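6-phospho-beta-glucosidase BglT (Thermotoga maritima, PDB 1UP7) hydrolyses cellobiose 6'-phosphate to glucose 6-phosphate and glucose, with the help of NAD+ and a manganese ion. Local coordinates at residues R1-T15 with R30-Q44. Residues are numbered along the deposited sequence; the frame is centred on the assembly and turned at random.
Sequences RHMRIAVIGGGSSYT and RIDEVIFYDIDEEKQ. With NAD (nicotinamide-adenine-dinucleotide), chain I.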
ATOM      1  N   ARG A   1     -14.594  39.119  -0.694  1.00 51.81           N
ATOM      2  CA  ARG A   1     -14.747  39.080  -2.181  1.00 51.31           C
ATOM      3  C   ARG A   1     -13.709  39.958  -2.901  1.00 49.29           C
ATOM      4  O   ARG A   1     -13.340  39.676  -4.059  1.00 49.89           O
ATOM      5  CB  ARG A   1     -16.159  39.504  -2.593  1.00 52.59           C
ATOM      6  CG  ARG A   1     -16.678  38.740  -3.809  1.00 55.73           C
ATOM      7  CD  ARG A   1     -16.910  39.601  -5.045  1.00 60.32           C
ATOM      8  NE  ARG A   1     -16.900  38.790  -6.271  1.00 64.14           N
ATOM      9  CZ  ARG A   1     -17.505  39.127  -7.408  1.00 65.66           C
ATOM     10  NH1 ARG A   1     -18.173  40.277  -7.492  1.00 67.09           N
ATOM     11  NH2 ARG A   1     -17.434  38.321  -8.468  1.00 66.07           N
ATOM     12  N   HIS A   2     -13.276  41.029  -2.233  1.00 45.67           N
ATOM     13  CA  HIS A   2     -12.084  41.765  -2.663  1.00 41.99           C
ATOM     14  C   HIS A   2     -10.899  40.781  -2.626  1.00 37.09           C
ATOM     15  O   HIS A   2     -10.653  40.128  -1.585  1.00 38.89           O
ATOM     16  CB  HIS A   2     -11.831  42.988  -1.760  1.00 43.83           C
ATOM     17  CG  HIS A   2     -10.385  43.394  -1.656  1.00 49.23           C
ATOM     18  ND1 HIS A   2      -9.870  44.499  -2.312  1.00 53.33           N
ATOM     19  CD2 HIS A   2      -9.354  42.868  -0.942  1.00 53.65           C
ATOM     20  CE1 HIS A   2      -8.585  44.624  -2.023  1.00 54.45           C
ATOM     21  NE2 HIS A   2      -8.245  43.644  -1.197  1.00 56.05           N
ATOM     22  N   MET A   3     -10.165  40.705  -3.737  1.00 26.12           N
ATOM     23  CA  MET A   3      -9.180  39.646  -4.003  1.00 23.47           C
ATOM     24  C   MET A   3      -7.818  40.224  -4.408  1.00 21.96           C
ATOM     25  O   MET A   3      -7.715  41.088  -5.291  1.00 21.68           O
ATOM     26  CB  MET A   3      -9.694  38.730  -5.114  1.00 23.38           C
ATOM     27  CG  MET A   3      -9.054  37.368  -5.125  1.00 23.88           C
ATOM     28  SD  MET A   3      -7.603  37.294  -6.210  1.00 26.60           S
ATOM     29  CE  MET A   3      -8.286  36.636  -7.753  1.00 25.06           C
ATOM     30  N   ARG A   4      -6.772  39.738  -3.763  1.00 20.91           N
ATOM     31  CA  ARG A   4      -5.438  40.259  -4.007  1.00 20.32           C
ATOM     32  C   ARG A   4      -4.457  39.149  -4.380  1.00 18.86           C
ATOM     33  O   ARG A   4      -4.429  38.107  -3.741  1.00 18.50           O
ATOM     34  CB  ARG A   4      -4.935  41.022  -2.776  1.00 20.42           C
ATOM     35  CG  ARG A   4      -3.485  41.457  -2.943  1.00 22.76           C
ATOM     36  CD  ARG A   4      -2.749  41.687  -1.672  1.00 24.07           C
ATOM     37  NE  ARG A   4      -2.901  43.066  -1.217  1.00 25.48           N
ATOM     38  CZ  ARG A   4      -2.136  43.632  -0.268  1.00 27.57           C
ATOM     39  NH1 ARG A   4      -1.151  42.918   0.336  1.00 25.52           N
ATOM     40  NH2 ARG A   4      -2.369  44.903   0.080  1.00 23.20           N
ATOM     41  N   ILE A   5      -3.660  39.392  -5.414  1.00 18.15           N
ATOM     42  CA  ILE A   5      -2.589  38.466  -5.817  1.00 17.47           C
ATOM     43  C   ILE A   5      -1.213  39.070  -5.507  1.00 17.50           C
ATOM     44  O   ILE A   5      -0.914  40.177  -5.949  1.00 17.54           O
ATOM     45  CB  ILE A   5      -2.672  38.139  -7.333  1.00 17.31           C
ATOM     46  CG1 ILE A   5      -4.047  37.587  -7.754  1.00 16.48           C
ATOM     47  CG2 ILE A   5      -1.528  37.208  -7.771  1.00 15.67           C
ATOM     48  CD1 ILE A   5      -4.163  37.482  -9.289  1.00 15.17           C
ATOM     49  N   ALA A   6      -0.383  38.348  -4.757  1.00 17.20           N
ATOM     50  CA  ALA A   6       1.006  38.768  -4.557  1.00 17.33           C
ATOM     51  C   ALA A   6       1.944  38.072  -5.545  1.00 17.30           C
ATOM     52  O   ALA A   6       1.780  36.884  -5.859  1.00 17.43           O
ATOM     53  CB  ALA A   6       1.481  38.523  -3.103  1.00 16.61           C
ATOM     54  N   VAL A   7       2.909  38.836  -6.050  1.00 16.83           N
ATOM     55  CA  VAL A   7       3.903  38.332  -6.976  1.00 16.43           C
ATOM     56  C   VAL A   7       5.301  38.543  -6.375  1.00 16.83           C
ATOM     57  O   VAL A   7       5.743  39.696  -6.191  1.00 16.50           O
ATOM     58  CB  VAL A   7       3.820  39.013  -8.378  1.00 15.84           C
ATOM     59  CG1 VAL A   7       4.933  38.479  -9.304  1.00 14.47           C
ATOM     60  CG2 VAL A   7       2.474  38.846  -9.007  1.00 14.38           C
ATOM     61  N   ILE A   8       5.981  37.438  -6.068  1.00 16.39           N
ATOM     62  CA  ILE A   8       7.272  37.481  -5.378  1.00 15.93           C
ATOM     63  C   ILE A   8       8.377  37.239  -6.427  1.00 16.52           C
ATOM     64  O   ILE A   8       8.478  36.159  -7.020  1.00 16.03           O
ATOM     65  CB  ILE A   8       7.316  36.448  -4.211  1.00 15.24           C
ATOM     66  CG1 ILE A   8       6.010  36.469  -3.405  1.00 15.09           C
ATOM     67  CG2 ILE A   8       8.500  36.679  -3.300  1.00 14.08           C
ATOM     68  CD1 ILE A   8       5.618  37.800  -2.795  1.00 12.86           C
ATOM     69  N   GLY A   9       9.171  38.281  -6.655  1.00 16.69           N
ATOM     70  CA  GLY A   9      10.105  38.348  -7.760  1.00 17.05           C
ATOM     71  C   GLY A   9       9.555  39.218  -8.892  1.00 17.57           C
ATOM     72  O   GLY A   9       9.683  38.878 -10.075  1.00 16.96           O
ATOM     73  N   GLY A  10       8.948  40.349  -8.529  1.00 17.46           N
ATOM     74  CA  GLY A  10       8.327  41.234  -9.489  1.00 17.62           C
ATOM     75  C   GLY A  10       9.258  41.749 -10.574  1.00 17.97           C
ATOM     76  O   GLY A  10       8.821  42.088 -11.681  1.00 17.87           O
ATOM     77  N   GLY A  11      10.549  41.808 -10.277  1.00 17.78           N
ATOM     78  CA  GLY A  11      11.516  42.238 -11.266  1.00 17.79           C
ATOM     79  C   GLY A  11      11.833  41.230 -12.357  1.00 18.06           C
ATOM     80  O   GLY A  11      12.627  41.551 -13.233  1.00 18.02           O
ATOM     81  N   SER A  12      11.248  40.023 -12.323  1.00 17.87           N
ATOM     82  CA  SER A  12      11.449  39.062 -13.404  1.00 18.13           C
ATOM     83  C   SER A  12      11.079  39.661 -14.760  1.00 18.39           C
ATOM     84  O   SER A  12      10.115  40.414 -14.899  1.00 18.08           O
ATOM     85  CB  SER A  12      10.658  37.756 -13.219  1.00 18.08           C
ATOM     86  OG  SER A  12      10.572  37.075 -14.460  1.00 18.03           O
ATOM     87  N   SER A  13      11.855  39.309 -15.774  1.00 18.99           N
ATOM     88  CA  SER A  13      11.546  39.775 -17.122  1.00 19.79           C
ATOM     89  C   SER A  13      10.308  39.114 -17.724  1.00 19.76           C
ATOM     90  O   SER A  13       9.812  39.600 -18.740  1.00 20.13           O
ATOM     91  CB  SER A  13      12.755  39.730 -18.059  1.00 19.47           C
ATOM     92  OG  SER A  13      13.118  38.402 -18.369  1.00 23.95           O
ATOM     93  N   TYR A  14       9.778  38.070 -17.075  1.00 19.91           N
ATOM     94  CA  TYR A  14       8.512  37.461 -17.507  1.00 20.90           C
ATOM     95  C   TYR A  14       7.261  38.133 -16.917  1.00 20.28           C
ATOM     96  O   TYR A  14       6.125  37.816 -17.350  1.00 20.23           O
ATOM     97  CB  TYR A  14       8.426  35.961 -17.155  1.00 21.31           C
ATOM     98  CG  TYR A  14       9.454  35.047 -17.753  1.00 24.97           C
ATOM     99  CD1 TYR A  14       9.407  34.665 -19.102  1.00 27.37           C
ATOM    100  CD2 TYR A  14      10.468  34.516 -16.953  1.00 29.71           C
ATOM    101  CE1 TYR A  14      10.378  33.784 -19.628  1.00 30.17           C
ATOM    102  CE2 TYR A  14      11.426  33.653 -17.463  1.00 31.71           C
ATOM    103  CZ  TYR A  14      11.374  33.285 -18.791  1.00 32.51           C
ATOM    104  OH  TYR A  14      12.338  32.404 -19.239  1.00 37.05           O
ATOM    105  N   THR A  15       7.464  39.022 -15.933  1.00 19.01           N
ATOM    106  CA  THR A  15       6.348  39.678 -15.235  1.00 17.87           C
ATOM    107  C   THR A  15       5.269  40.265 -16.194  1.00 17.87           C
ATOM    108  O   THR A  15       4.089  40.043 -15.973  1.00 17.51           O
ATOM    109  CB  THR A  15       6.894  40.724 -14.240  1.00 17.14           C
ATOM    110  OG1 THR A  15       7.416  40.046 -13.091  1.00 14.81           O
ATOM    111  CG2 THR A  15       5.788  41.613 -13.692  1.00 15.88           C
ATOM    112  N   ARG A  30     -12.840  38.376 -10.485  1.00 21.03           N
ATOM    113  CA  ARG A  30     -12.546  39.682  -9.956  1.00 21.01           C
ATOM    114  C   ARG A  30     -11.118  39.707  -9.365  1.00 20.67           C
ATOM    115  O   ARG A  30     -10.745  38.856  -8.555  1.00 20.89           O
ATOM    116  CB  ARG A  30     -13.649  40.068  -8.970  1.00 20.95           C
ATOM    117  CG  ARG A  30     -13.210  40.764  -7.714  1.00 23.50           C
ATOM    118  CD  ARG A  30     -14.361  41.428  -6.973  1.00 24.86           C
ATOM    119  NE  ARG A  30     -13.927  42.607  -6.231  1.00 25.90           N
ATOM    120  CZ  ARG A  30     -14.702  43.663  -5.995  1.00 27.40           C
ATOM    121  NH1 ARG A  30     -15.956  43.697  -6.450  1.00 26.34           N
ATOM    122  NH2 ARG A  30     -14.220  44.696  -5.308  1.00 26.99           N
ATOM    123  N   ILE A  31     -10.307  40.644  -9.841  1.00 20.00           N
ATOM    124  CA  ILE A  31      -8.988  40.879  -9.278  1.00 19.27           C
ATOM    125  C   ILE A  31      -8.933  42.345  -8.855  1.00 19.34           C
ATOM    126  O   ILE A  31      -9.069  43.237  -9.686  1.00 19.14           O
ATOM    127  CB  ILE A  31      -7.864  40.550 -10.311  1.00 19.43           C
ATOM    128  CG1 ILE A  31      -7.840  39.063 -10.671  1.00 19.47           C
ATOM    129  CG2 ILE A  31      -6.468  40.942  -9.769  1.00 18.87           C
ATOM    130  CD1 ILE A  31      -6.959  38.760 -11.883  1.00 18.76           C
ATOM    131  N   ASP A  32      -8.735  42.609  -7.568  1.00 19.50           N
ATOM    132  CA  ASP A  32      -8.736  44.006  -7.122  1.00 20.08           C
ATOM    133  C   ASP A  32      -7.356  44.622  -7.156  1.00 19.85           C
ATOM    134  O   ASP A  32      -7.200  45.782  -7.522  1.00 19.15           O
ATOM    135  CB  ASP A  32      -9.368  44.155  -5.748  1.00 20.41           C
ATOM    136  CG  ASP A  32     -10.793  43.695  -5.738  1.00 22.28           C
ATOM    137  OD1 ASP A  32     -11.675  44.493  -6.117  1.00 24.72           O
ATOM    138  OD2 ASP A  32     -11.124  42.536  -5.402  1.00 25.49           O
ATOM    139  N   GLU A  33      -6.350  43.836  -6.776  1.00 19.94           N
ATOM    140  CA  GLU A  33      -4.980  44.319  -6.817  1.00 19.90           C
ATOM    141  C   GLU A  33      -3.941  43.220  -7.014  1.00 19.05           C
ATOM    142  O   GLU A  33      -4.123  42.069  -6.615  1.00 18.97           O
ATOM    143  CB  GLU A  33      -4.659  45.192  -5.605  1.00 20.33           C
ATOM    144  CG  GLU A  33      -5.034  44.571  -4.266  1.00 24.30           C
ATOM    145  CD  GLU A  33      -4.846  45.528  -3.088  1.00 26.98           C
ATOM    146  OE1 GLU A  33      -5.364  46.658  -3.170  1.00 27.90           O
ATOM    147  OE2 GLU A  33      -4.179  45.153  -2.086  1.00 28.60           O
ATOM    148  N   VAL A  34      -2.869  43.597  -7.694  1.00 18.45           N
ATOM    149  CA  VAL A  34      -1.675  42.783  -7.789  1.00 18.10           C
ATOM    150  C   VAL A  34      -0.539  43.548  -7.117  1.00 18.02           C
ATOM    151  O   VAL A  34      -0.241  44.689  -7.480  1.00 17.55           O
ATOM    152  CB  VAL A  34      -1.359  42.386  -9.245  1.00 17.58           C
ATOM    153  CG1 VAL A  34      -0.134  41.506  -9.296  1.00 16.04           C
ATOM    154  CG2 VAL A  34      -2.578  41.634  -9.841  1.00 18.10           C
ATOM    155  N   ILE A  35       0.043  42.932  -6.097  1.00 17.82           N
ATOM    156  CA  ILE A  35       1.138  43.562  -5.377  1.00 17.84           C
ATOM    157  C   ILE A  35       2.456  42.818  -5.608  1.00 17.57           C
ATOM    158  O   ILE A  35       2.509  41.579  -5.572  1.00 17.70           O
ATOM    159  CB  ILE A  35       0.799  43.702  -3.893  1.00 17.80           C
ATOM    160  CG1 ILE A  35       1.869  44.539  -3.184  1.00 18.01           C
ATOM    161  CG2 ILE A  35       0.700  42.339  -3.261  1.00 17.78           C
ATOM    162  CD1 ILE A  35       1.356  45.217  -1.894  1.00 22.27           C
ATOM    163  N   PHE A  36       3.506  43.598  -5.830  1.00 16.91           N
ATOM    164  CA  PHE A  36       4.799  43.089  -6.248  1.00 17.05           C
ATOM    165  C   PHE A  36       5.838  43.294  -5.161  1.00 17.27           C
ATOM    166  O   PHE A  36       5.884  44.359  -4.551  1.00 17.16           O
ATOM    167  CB  PHE A  36       5.258  43.788  -7.554  1.00 16.56           C
ATOM    168  CG  PHE A  36       4.400  43.481  -8.735  1.00 16.03           C
ATOM    169  CD1 PHE A  36       4.642  42.338  -9.510  1.00 16.65           C
ATOM    170  CD2 PHE A  36       3.324  44.299  -9.063  1.00 15.93           C
ATOM    171  CE1 PHE A  36       3.842  42.027 -10.623  1.00 17.03           C
ATOM    172  CE2 PHE A  36       2.495  44.001 -10.165  1.00 17.01           C
ATOM    173  CZ  PHE A  36       2.771  42.858 -10.963  1.00 16.73           C
ATOM    174  N   TYR A  37       6.648  42.261  -4.921  1.00 16.95           N
ATOM    175  CA  TYR A  37       7.793  42.350  -4.049  1.00 16.83           C
ATOM    176  C   TYR A  37       9.014  41.772  -4.772  1.00 17.18           C
ATOM    177  O   TYR A  37       8.899  40.759  -5.481  1.00 17.35           O
ATOM    178  CB  TYR A  37       7.553  41.613  -2.714  1.00 16.58           C
ATOM    179  CG  TYR A  37       8.836  41.522  -1.934  1.00 15.51           C
ATOM    180  CD1 TYR A  37       9.419  42.673  -1.413  1.00 14.51           C
ATOM    181  CD2 TYR A  37       9.526  40.321  -1.817  1.00 16.16           C
ATOM    182  CE1 TYR A  37      10.622  42.646  -0.743  1.00 14.66           C
ATOM    183  CE2 TYR A  37      10.752  40.268  -1.132  1.00 16.23           C
ATOM    184  CZ  TYR A  37      11.288  41.447  -0.595  1.00 16.47           C
ATOM    185  OH  TYR A  37      12.500  41.449   0.073  1.00 15.50           O
ATOM    186  N   ASP A  38      10.163  42.414  -4.579  1.00 17.04           N
ATOM    187  CA  ASP A  38      11.465  41.958  -5.093  1.00 17.45           C
ATOM    188  C   ASP A  38      12.564  42.501  -4.150  1.00 17.61           C
ATOM    189  O   ASP A  38      12.420  43.584  -3.602  1.00 17.28           O
ATOM    190  CB  ASP A  38      11.705  42.519  -6.516  1.00 16.92           C
ATOM    191  CG  ASP A  38      12.604  41.630  -7.380  1.00 17.02           C
ATOM    192  OD1 ASP A  38      13.851  41.585  -7.166  1.00 13.55           O
ATOM    193  OD2 ASP A  38      12.130  40.933  -8.317  1.00 17.38           O
ATOM    194  N   ILE A  39      13.653  41.757  -3.988  1.00 17.87           N
ATOM    195  CA  ILE A  39      14.816  42.208  -3.209  1.00 17.99           C
ATOM    196  C   ILE A  39      15.561  43.332  -3.924  1.00 18.47           C
ATOM    197  O   ILE A  39      16.364  44.053  -3.313  1.00 18.71           O
ATOM    198  CB  ILE A  39      15.807  41.033  -2.910  1.00 18.10           C
ATOM    199  CG1 ILE A  39      16.444  40.465  -4.209  1.00 17.70           C
ATOM    200  CG2 ILE A  39      15.134  39.967  -2.055  1.00 17.21           C
ATOM    201  CD1 ILE A  39      17.569  39.386  -3.978  1.00 14.70           C
ATOM    202  N   ASP A  40      15.293  43.473  -5.224  1.00 18.76           N
ATOM    203  CA  ASP A  40      15.977  44.435  -6.086  1.00 18.82           C
ATOM    204  C   ASP A  40      14.989  45.516  -6.539  1.00 19.25           C
ATOM    205  O   ASP A  40      14.350  45.405  -7.586  1.00 18.70           O
ATOM    206  CB  ASP A  40      16.571  43.710  -7.300  1.00 18.85           C
ATOM    207  CG  ASP A  40      17.439  44.611  -8.178  1.00 19.16           C
ATOM    208  OD1 ASP A  40      17.403  45.851  -8.055  1.00 19.59           O
ATOM    209  OD2 ASP A  40      18.165  44.160  -9.078  1.00 21.75           O
ATOM    210  N   GLU A  41      14.873  46.571  -5.728  1.00 19.85           N
ATOM    211  CA  GLU A  41      13.847  47.594  -5.913  1.00 20.43           C
ATOM    212  C   GLU A  41      13.937  48.304  -7.260  1.00 20.33           C
ATOM    213  O   GLU A  41      12.917  48.576  -7.900  1.00 20.24           O
ATOM    214  CB  GLU A  41      13.922  48.658  -4.817  1.00 20.98           C
ATOM    215  CG  GLU A  41      12.651  49.489  -4.687  1.00 23.74           C
ATOM    216  CD  GLU A  41      12.896  50.985  -4.845  1.00 29.26           C
ATOM    217  OE1 GLU A  41      13.334  51.625  -3.845  1.00 31.04           O
ATOM    218  OE2 GLU A  41      12.642  51.539  -5.958  1.00 30.08           O
ATOM    219  N   GLU A  42      15.153  48.633  -7.672  1.00 20.25           N
ATOM    220  CA  GLU A  42      15.351  49.447  -8.864  1.00 20.58           C
ATOM    221  C   GLU A  42      15.028  48.663 -10.138  1.00 20.27           C
ATOM    222  O   GLU A  42      14.441  49.216 -11.076  1.00 20.60           O
ATOM    223  CB  GLU A  42      16.751  50.110  -8.884  1.00 20.95           C
ATOM    224  CG  GLU A  42      17.327  50.320  -7.469  1.00 24.02           C
ATOM    225  CD  GLU A  42      18.451  51.367  -7.353  1.00 28.62           C
ATOM    226  OE1 GLU A  42      18.811  52.015  -8.377  1.00 30.84           O
ATOM    227  OE2 GLU A  42      18.990  51.555  -6.217  1.00 28.47           O
ATOM    228  N   LYS A  43      15.347  47.373 -10.154  1.00 19.98           N
ATOM    229  CA  LYS A  43      15.013  46.527 -11.287  1.00 19.89           C
ATOM    230  C   LYS A  43      13.495  46.333 -11.368  1.00 19.69           C
ATOM    231  O   LYS A  43      12.909  46.460 -12.442  1.00 19.70           O
ATOM    232  CB  LYS A  43      15.743  45.203 -11.193  1.00 19.99           C
ATOM    233  CG  LYS A  43      15.695  44.369 -12.467  1.00 22.15           C
ATOM    234  CD  LYS A  43      15.513  42.915 -12.101  1.00 23.23           C
ATOM    235  CE  LYS A  43      16.525  41.975 -12.738  1.00 25.96           C
ATOM    236  NZ  LYS A  43      15.833  40.617 -12.952  1.00 28.17           N
ATOM    237  N   GLN A  44      12.860  46.050 -10.239  1.00 18.99           N
ATOM    238  CA  GLN A  44      11.431  45.824 -10.228  1.00 18.43           C
ATOM    239  C   GLN A  44      10.631  47.070 -10.670  1.00 18.89           C
ATOM    240  O   GLN A  44       9.610  46.954 -11.366  1.00 18.63           O
ATOM    241  CB  GLN A  44      10.986  45.341  -8.874  1.00 17.29           C
ATOM    242  CG  GLN A  44       9.511  45.322  -8.741  1.00 16.46           C
ATOM    243  CD  GLN A  44       9.069  44.666  -7.482  1.00 14.05           C
ATOM    244  OE1 GLN A  44       8.623  43.524  -7.501  1.00 15.10           O
ATOM    245  NE2 GLN A  44       9.197  45.367  -6.380  1.00 10.51           N
TER
HETATM  246  PA  NAD I1416      15.308  36.193 -12.540  1.00 39.58           P
HETATM  247  O1A NAD I1416      16.769  36.107 -12.344  1.00 39.58           O
HETATM  248  O2A NAD I1416      14.822  37.362 -13.423  1.00 42.49           O
HETATM  249  O5B NAD I1416      14.707  36.324 -11.040  1.00 36.88           O
HETATM  250  C5B NAD I1416      13.432  36.878 -10.846  1.00 31.06           C
HETATM  251  C4B NAD I1416      13.480  37.944  -9.760  1.00 27.54           C
HETATM  252  O4B NAD I1416      13.648  37.343  -8.477  1.00 29.02           O
HETATM  253  C3B NAD I1416      14.602  38.965  -9.903  1.00 26.05           C
HETATM  254  O3B NAD I1416      14.008  40.241 -10.088  1.00 21.96           O
HETATM  255  C2B NAD I1416      15.364  38.896  -8.578  1.00 25.76           C
HETATM  256  O2B NAD I1416      15.762  40.171  -8.119  1.00 23.91           O
HETATM  257  C1B NAD I1416      14.293  38.328  -7.664  1.00 26.16           C
HETATM  258  N9A NAD I1416      14.785  37.679  -6.452  1.00 26.81           N
HETATM  259  C8A NAD I1416      15.939  36.948  -6.242  1.00 24.99           C
HETATM  260  N7A NAD I1416      15.903  36.531  -4.957  1.00 27.63           N
HETATM  261  C5A NAD I1416      14.758  36.922  -4.370  1.00 25.50           C
HETATM  262  C6A NAD I1416      14.231  36.781  -3.092  1.00 27.10           C
HETATM  263  N6A NAD I1416      14.879  36.121  -2.138  1.00 24.93           N
HETATM  264  N1A NAD I1416      12.997  37.350  -2.802  1.00 26.83           N
HETATM  265  C2A NAD I1416      12.309  38.065  -3.767  1.00 25.65           C
HETATM  266  N3A NAD I1416      12.855  38.223  -5.018  1.00 25.38           N
HETATM  267  C4A NAD I1416      14.052  37.663  -5.304  1.00 26.29           C
HETATM  268  O3  NAD I1416      14.870  34.779 -13.170  1.00 39.74           O
HETATM  269  PN  NAD I1416      13.551  34.417 -14.003  1.00 36.98           P
HETATM  270  O1N NAD I1416      14.086  33.941 -15.303  1.00 41.41           O
HETATM  271  O2N NAD I1416      12.533  35.445 -13.968  1.00 39.33           O
HETATM  272  O5D NAD I1416      12.903  33.199 -13.194  1.00 39.15           O
HETATM  273  C5D NAD I1416      12.703  33.180 -11.792  1.00 36.12           C
HETATM  274  C4D NAD I1416      12.497  31.718 -11.363  1.00 37.30           C
HETATM  275  O4D NAD I1416      11.357  31.116 -11.976  1.00 36.78           O
HETATM  276  C3D NAD I1416      13.676  30.837 -11.748  1.00 35.07           C
HETATM  277  O3D NAD I1416      13.876  29.983 -10.663  1.00 35.30           O
HETATM  278  C2D NAD I1416      13.201  30.061 -12.973  1.00 35.83           C
HETATM  279  O2D NAD I1416      13.796  28.786 -13.145  1.00 33.84           O
HETATM  280  C1D NAD I1416      11.699  30.005 -12.810  1.00 37.91           C
HETATM  281  N1N NAD I1416      11.039  30.313 -14.082  1.00 43.50           N
HETATM  282  C2N NAD I1416      10.098  31.316 -14.021  1.00 44.47           C
HETATM  283  C3N NAD I1416       9.398  31.711 -15.134  1.00 47.55           C
HETATM  284  C7N NAD I1416       8.394  32.832 -14.997  1.00 50.35           C
HETATM  285  O7N NAD I1416       7.107  32.779 -15.582  1.00 51.89           O
HETATM  286  N7N NAD I1416       8.749  33.908 -14.279  1.00 52.29           N
HETATM  287  C4N NAD I1416       9.679  31.056 -16.337  1.00 49.80           C
HETATM  288  C5N NAD I1416      10.634  30.023 -16.419  1.00 47.38           C
HETATM  289  C6N NAD I1416      11.319  29.655 -15.261  1.00 46.00           C
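With chi1 at 50°, Glu-33 lodges its CG between its own backbone N and carbonyl carbon, and the extended chain beyond carries the carboxylate to Arg-4, whose CG lies trans to its N (chi1 174°), the bend at chi3 turning NE and NH2 toward that carboxylate. Arg-4 grips it side-on: NE lies 2.6 Å from Glu-33 OE2, NH2 adds a second bond to that oxygen, and the two flat groups are nearly coplanar. Ile-35 CD1 rests over one face of the guanidinium, while NH1 turns to the carbonyls of Gly-69 and Ala-70. An alanine in place of Arg-4 would probably cost Glu-33 OE2 both of its salt-bridge bonds and the carbonyls of Gly-69 and Ala-70 the donor they share. Nearer the N-terminus, Asp-32 OD2 accepts from both Met-3 N, at 2.7 Å, and Arg-30 NE.

Strands 4-8 and 33-37 run parallel in a Rossmann beta-alpha-beta unit connected by helix 15-25. On the face toward that helix, the branches of beta-branched Val-7 reach both neighbours, CG2 lying 3.7 Å from Val-34 CG1 while CB and CG1 meet the Phe-36 ring; Thr-15 CG2 meets the same ring at CE1.

Beyond the strands, glycines let the chain turn tightly beside the dinucleotide. Tyr-37 O receives both Gly-9 N and Gly-10 N, and a CB on Gly-11 would strike Asp-38 OD2 and O3B of the adenosine ribose. Asp-38, an acidic residue suited to a diol, accepts NAD O2B at OD1 (2.6 Å) and NAD O3B at OD2 (2.7 Å); Gly-11 N reaches OD2 from above the carboxylate plane. Ser-12, short and hydroxylic, fits close against the pyrophosphate and donates a hydrogen bond from OG to NAD O2N, 2.6 Å away.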